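Local coordinates for flavin-dependent thymidylate synthase (Thermus thermophilus, PDB 6J61), which probably catalyses the reductive methylation of dUMP to dTMP, with methylenetetrahydrofolate as methyl donor and FAD and NADPH serving the reduction, at residues E62-K67 with E206-A211. Numbering follows the deposited sequence.
With FAD (flavin-adenine dinucleotide), chain E.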
ATOM      1  N   GLU A  62       3.772   1.903 -13.686  1.00 33.27           N
ATOM      2  CA  GLU A  62       4.419   1.699 -12.401  1.00 35.63           C
ATOM      3  C   GLU A  62       5.816   1.114 -12.588  1.00 35.82           C
ATOM      4  O   GLU A  62       6.572   0.999 -11.614  1.00 36.26           O
ATOM      5  CB  GLU A  62       3.600   0.758 -11.528  1.00 37.60           C
ATOM      6  CG  GLU A  62       2.631   1.447 -10.605  1.00 41.07           C
ATOM      7  CD  GLU A  62       1.778   0.449  -9.853  1.00 42.86           C
ATOM      8  OE1 GLU A  62       0.807  -0.053 -10.437  1.00 45.58           O
ATOM      9  OE2 GLU A  62       2.088   0.146  -8.683  1.00 46.13           O
ATOM     10  N   MET A  63       6.155   0.749 -13.830  1.00 32.58           N
ATOM     11  CA  MET A  63       7.462   0.178 -14.115  1.00 32.98           C
ATOM     12  C   MET A  63       8.534   1.240 -14.265  1.00 34.20           C
ATOM     13  O   MET A  63       9.694   0.922 -14.519  1.00 38.33           O
ATOM     14  CB  MET A  63       7.428  -0.700 -15.367  1.00 32.83           C
ATOM     15  CG  MET A  63       6.600  -1.975 -15.223  1.00 33.23           C
ATOM     16  SD  MET A  63       6.916  -2.828 -13.672  1.00 37.03           S
ATOM     17  CE  MET A  63       5.706  -4.146 -13.686  1.00 30.62           C
ATOM     18  N   VAL A  64       8.143   2.500 -14.110  1.00 32.44           N
ATOM     19  CA  VAL A  64       9.063   3.628 -14.197  1.00 29.99           C
ATOM     20  C   VAL A  64       9.129   4.258 -12.806  1.00 31.21           C
ATOM     21  O   VAL A  64       8.094   4.490 -12.185  1.00 32.18           O
ATOM     22  CB  VAL A  64       8.561   4.664 -15.225  1.00 29.11           C
ATOM     23  CG1 VAL A  64       9.348   5.966 -15.103  1.00 25.81           C
ATOM     24  CG2 VAL A  64       8.685   4.085 -16.635  1.00 26.38           C
ATOM     25  N   VAL A  65      10.331   4.528 -12.301  1.00 30.82           N
ATOM     26  CA  VAL A  65      10.456   5.110 -10.962  1.00 29.54           C
ATOM     27  C   VAL A  65      11.399   6.308 -10.886  1.00 30.38           C
ATOM     28  O   VAL A  65      12.425   6.349 -11.551  1.00 29.52           O
ATOM     29  CB  VAL A  65      10.928   4.036  -9.932  1.00 28.73           C
ATOM     30  CG1 VAL A  65      11.032   4.636  -8.531  1.00 26.28           C
ATOM     31  CG2 VAL A  65       9.961   2.870  -9.922  1.00 27.68           C
ATOM     32  N   PHE A  66      11.021   7.291 -10.077  1.00 32.36           N
ATOM     33  CA  PHE A  66      11.824   8.495  -9.870  1.00 32.96           C
ATOM     34  C   PHE A  66      12.177   8.621  -8.387  1.00 32.78           C
ATOM     35  O   PHE A  66      11.381   8.277  -7.509  1.00 32.94           O
ATOM     36  CB  PHE A  66      11.066   9.758 -10.320  1.00 33.40           C
ATOM     37  CG  PHE A  66      10.946   9.901 -11.811  1.00 35.66           C
ATOM     38  CD1 PHE A  66      10.119   9.056 -12.548  1.00 35.50           C
ATOM     39  CD2 PHE A  66      11.684  10.866 -12.490  1.00 34.72           C
ATOM     40  CE1 PHE A  66      10.031   9.172 -13.942  1.00 34.88           C
ATOM     41  CE2 PHE A  66      11.600  10.984 -13.882  1.00 33.59           C
ATOM     42  CZ  PHE A  66      10.776  10.141 -14.606  1.00 32.39           C
ATOM     43  N   LYS A  67      13.382   9.109  -8.119  1.00 33.63           N
ATOM     44  CA  LYS A  67      13.861   9.296  -6.758  1.00 33.24           C
ATOM     45  C   LYS A  67      14.407  10.715  -6.648  1.00 33.52           C
ATOM     46  O   LYS A  67      15.337  11.081  -7.358  1.00 35.29           O
ATOM     47  CB  LYS A  67      14.943   8.257  -6.445  1.00 30.74           C
ATOM     48  CG  LYS A  67      15.477   8.320  -5.024  1.00 34.40           C
ATOM     49  CD  LYS A  67      16.104   6.995  -4.567  1.00 34.46           C
ATOM     50  CE  LYS A  67      17.321   6.588  -5.404  1.00 35.28           C
ATOM     51  NZ  LYS A  67      17.999   5.375  -4.851  1.00 32.94           N
ATOM     52  N   GLU A 206      10.571  16.355 -19.225  1.00 41.69           N
ATOM     53  CA  GLU A 206      11.778  16.125 -20.016  1.00 42.83           C
ATOM     54  C   GLU A 206      12.195  14.653 -20.059  1.00 40.97           C
ATOM     55  O   GLU A 206      12.637  14.169 -21.095  1.00 39.84           O
ATOM     56  CB  GLU A 206      12.947  16.959 -19.479  1.00 46.39           C
ATOM     57  CG  GLU A 206      13.195  18.279 -20.232  1.00 53.18           C
ATOM     58  CD  GLU A 206      13.878  18.087 -21.595  1.00 55.35           C
ATOM     59  OE1 GLU A 206      15.045  17.631 -21.628  1.00 58.17           O
ATOM     60  OE2 GLU A 206      13.252  18.397 -22.633  1.00 55.86           O
ATOM     61  N   ARG A 207      12.030  13.942 -18.944  1.00 40.16           N
ATOM     62  CA  ARG A 207      12.432  12.534 -18.850  1.00 39.55           C
ATOM     63  C   ARG A 207      11.497  11.494 -19.485  1.00 38.87           C
ATOM     64  O   ARG A 207      11.972  10.516 -20.048  1.00 38.32           O
ATOM     65  CB  ARG A 207      12.677  12.170 -17.389  1.00 41.32           C
ATOM     66  CG  ARG A 207      13.321  13.274 -16.574  1.00 44.92           C
ATOM     67  CD  ARG A 207      14.704  13.648 -17.052  1.00 45.84           C
ATOM     68  NE  ARG A 207      15.626  12.531 -16.915  1.00 52.55           N
ATOM     69  CZ  ARG A 207      16.945  12.666 -16.803  1.00 56.46           C
ATOM     70  NH1 ARG A 207      17.496  13.875 -16.811  1.00 58.39           N
ATOM     71  NH2 ARG A 207      17.714  11.594 -16.681  1.00 57.92           N
ATOM     72  N   VAL A 208      10.183  11.667 -19.361  1.00 37.23           N
ATOM     73  CA  VAL A 208       9.244  10.736 -19.990  1.00 36.72           C
ATOM     74  C   VAL A 208       8.227  11.529 -20.813  1.00 38.22           C
ATOM     75  O   VAL A 208       7.021  11.476 -20.565  1.00 40.15           O
ATOM     76  CB  VAL A 208       8.509   9.836 -18.959  1.00 35.27           C
ATOM     77  CG1 VAL A 208       9.426   8.727 -18.525  1.00 33.16           C
ATOM     78  CG2 VAL A 208       8.047  10.652 -17.742  1.00 33.03           C
ATOM     79  N   PRO A 209       8.713  12.270 -21.829  1.00 38.74           N
ATOM     80  CA  PRO A 209       7.868  13.094 -22.705  1.00 37.79           C
ATOM     81  C   PRO A 209       6.616  12.444 -23.313  1.00 36.08           C
ATOM     82  O   PRO A 209       5.578  13.095 -23.421  1.00 36.10           O
ATOM     83  CB  PRO A 209       8.858  13.610 -23.759  1.00 36.65           C
ATOM     84  CG  PRO A 209       9.944  12.568 -23.772  1.00 35.65           C
ATOM     85  CD  PRO A 209      10.112  12.275 -22.306  1.00 38.06           C
ATOM     86  N   LEU A 210       6.690  11.182 -23.714  1.00 33.81           N
ATOM     87  CA  LEU A 210       5.487  10.572 -24.275  1.00 34.90           C
ATOM     88  C   LEU A 210       4.442  10.391 -23.175  1.00 35.07           C
ATOM     89  O   LEU A 210       3.310  10.864 -23.293  1.00 34.42           O
ATOM     90  CB  LEU A 210       5.797   9.224 -24.941  1.00 32.10           C
ATOM     91  CG  LEU A 210       6.701   9.258 -26.179  1.00 31.32           C
ATOM     92  CD1 LEU A 210       6.692   7.890 -26.846  1.00 28.24           C
ATOM     93  CD2 LEU A 210       6.219  10.330 -27.155  1.00 28.02           C
ATOM     94  N   ALA A 211       4.832   9.719 -22.096  1.00 34.14           N
ATOM     95  CA  ALA A 211       3.922   9.492 -20.986  1.00 34.26           C
ATOM     96  C   ALA A 211       3.356  10.830 -20.523  1.00 34.54           C
ATOM     97  O   ALA A 211       2.155  10.959 -20.252  1.00 34.04           O
ATOM     98  CB  ALA A 211       4.646   8.812 -19.847  1.00 32.14           C
TER
HETATM   99  PA  FAD E 301      -5.288  -1.165  -6.503  1.00 56.57           P
HETATM  100  O1A FAD E 301      -4.453  -2.375  -6.706  1.00 55.94           O
HETATM  101  O2A FAD E 301      -6.386  -1.465  -5.351  1.00 56.07           O
HETATM  102  O5B FAD E 301      -4.334   0.033  -6.045  1.00 58.54           O
HETATM  103  C5B FAD E 301      -5.082   1.246  -6.034  1.00 60.87           C
HETATM  104  C4B FAD E 301      -4.092   2.410  -6.018  1.00 62.55           C
HETATM  105  O4B FAD E 301      -3.262   2.333  -4.831  1.00 63.44           O
HETATM  106  C3B FAD E 301      -3.161   2.346  -7.215  1.00 62.09           C
HETATM  107  O3B FAD E 301      -3.671   3.047  -8.347  1.00 59.99           O
HETATM  108  C2B FAD E 301      -1.868   2.938  -6.675  1.00 63.90           C
HETATM  109  O2B FAD E 301      -1.900   4.362  -6.799  1.00 64.86           O
HETATM  110  C1B FAD E 301      -1.853   2.461  -5.197  1.00 65.88           C
HETATM  111  N9A FAD E 301      -1.138   1.164  -4.996  1.00 68.81           N
HETATM  112  C8A FAD E 301      -1.679  -0.007  -4.519  1.00 69.13           C
HETATM  113  N7A FAD E 301      -0.781  -0.942  -4.461  1.00 70.11           N
HETATM  114  C5A FAD E 301       0.401  -0.452  -4.887  1.00 72.42           C
HETATM  115  C6A FAD E 301       1.710  -0.986  -5.040  1.00 74.06           C
HETATM  116  N6A FAD E 301       1.964  -2.308  -4.710  1.00 74.31           N
HETATM  117  N1A FAD E 301       2.700  -0.178  -5.516  1.00 75.13           N
HETATM  118  C2A FAD E 301       2.466   1.105  -5.840  1.00 74.41           C
HETATM  119  N3A FAD E 301       1.245   1.645  -5.710  1.00 73.38           N
HETATM  120  C4A FAD E 301       0.197   0.912  -5.243  1.00 71.83           C
HETATM  121  N1  FAD E 301      -3.241  -5.990 -15.598  1.00 65.27           N
HETATM  122  C2  FAD E 301      -2.350  -6.867 -16.078  1.00 65.80           C
HETATM  123  O2  FAD E 301      -1.621  -7.451 -15.283  1.00 63.34           O
HETATM  124  N3  FAD E 301      -2.221  -7.140 -17.405  1.00 66.61           N
HETATM  125  C4  FAD E 301      -3.002  -6.522 -18.360  1.00 65.40           C
HETATM  126  O4  FAD E 301      -2.872  -6.778 -19.544  1.00 64.95           O
HETATM  127  C4X FAD E 301      -4.010  -5.527 -17.883  1.00 65.32           C
HETATM  128  N5  FAD E 301      -4.818  -4.858 -18.701  1.00 65.27           N
HETATM  129  C5X FAD E 301      -5.728  -3.956 -18.241  1.00 65.77           C
HETATM  130  C6  FAD E 301      -6.576  -3.257 -19.167  1.00 67.40           C
HETATM  131  C7  FAD E 301      -7.512  -2.333 -18.711  1.00 66.49           C
HETATM  132  C7M FAD E 301      -8.382  -1.624 -19.728  1.00 65.37           C
HETATM  133  C8  FAD E 301      -7.645  -2.064 -17.307  1.00 65.80           C
HETATM  134  C8M FAD E 301      -8.660  -1.060 -16.796  1.00 65.51           C
HETATM  135  C9  FAD E 301      -6.829  -2.734 -16.375  1.00 65.16           C
HETATM  136  C9A FAD E 301      -5.854  -3.690 -16.816  1.00 65.17           C
HETATM  137  N10 FAD E 301      -5.003  -4.390 -15.900  1.00 65.50           N
HETATM  138  C10 FAD E 301      -4.077  -5.303 -16.400  1.00 65.28           C
HETATM  139  C1' FAD E 301      -5.075  -4.187 -14.442  1.00 62.99           C
HETATM  140  C2' FAD E 301      -4.298  -2.952 -13.959  1.00 62.11           C
HETATM  141  O2' FAD E 301      -2.984  -2.935 -14.519  1.00 61.16           O
HETATM  142  C3' FAD E 301      -4.238  -2.957 -12.407  1.00 61.34           C
HETATM  143  O3' FAD E 301      -3.454  -4.060 -11.930  1.00 61.00           O
HETATM  144  C4' FAD E 301      -5.660  -3.041 -11.787  1.00 60.03           C
HETATM  145  O4' FAD E 301      -6.605  -2.296 -12.578  1.00 59.63           O
HETATM  146  C5' FAD E 301      -5.638  -2.470 -10.377  1.00 59.59           C
HETATM  147  O5' FAD E 301      -5.699  -1.047 -10.477  1.00 57.78           O
HETATM  148  P   FAD E 301      -5.099  -0.407  -9.145  1.00 55.43           P
HETATM  149  O1P FAD E 301      -3.712  -0.906  -8.934  1.00 58.55           O
HETATM  150  O2P FAD E 301      -5.093   1.184  -9.330  1.00 59.23           O
HETATM  151  O3P FAD E 301      -6.093  -0.784  -7.886  1.00 57.58           O
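With CG set anti to its carbonyl carbon (chi1 -73°), Phe66 sends its ring off strand 65-73 toward the break between helices 191-207 and 209-220, while Arg207, turned the same way about its first torsion, brings the start of its side chain against that ring. The meeting is at the ring's edge: CB of Arg207 lies in the ring plane, 3.9 Å from CE2 of Phe66. The side chains of Phe66 and Val208 come at each other from opposite directions, CG2 of Val208 4.2 Å from CZ of Phe66, and the other branch of Val208, CG1, stands 4.4 Å from CG1 of Val64. No hydrogen bond crosses between 62-67 and 206-211; the touching atoms are all carbons. A phenylalanine suits the strand position because its length helps span the 9.9 Å between CA of Phe66 and CA of Arg207, while the two branches of Val208 let one short residue meet both Val64 and Phe66.

This is a helix-on-sheet contact within the ThyX fold. Val64, just before strand 65-73 of the antiparallel sheet, and Phe66 within it face the junction of the two helices, whereas Val65 between them packs on Met21 and Lys171. Val208 is the first residue to leave the helical conformation after helix 191-207 and the N-cap residue of helix 209-220; Leu174, which starts helix 174-184, touches both it and Val64. Asp24 receives the backbone N-H groups of Leu210 and Ala211 at the new helix start.

Arginine serves well at the exposed margin, since its aliphatic base can border the phenyl ring while the chain, bent at chi2 and chi3, carries NE to a hydrogen bond with Gln20. Glu62, which touches His175, extends toward the FAD adenine, its OE2 nearest C2A of FAD at 3.0 Å; the same oxygen forms a salt bridge with Arg84 of the third subunit.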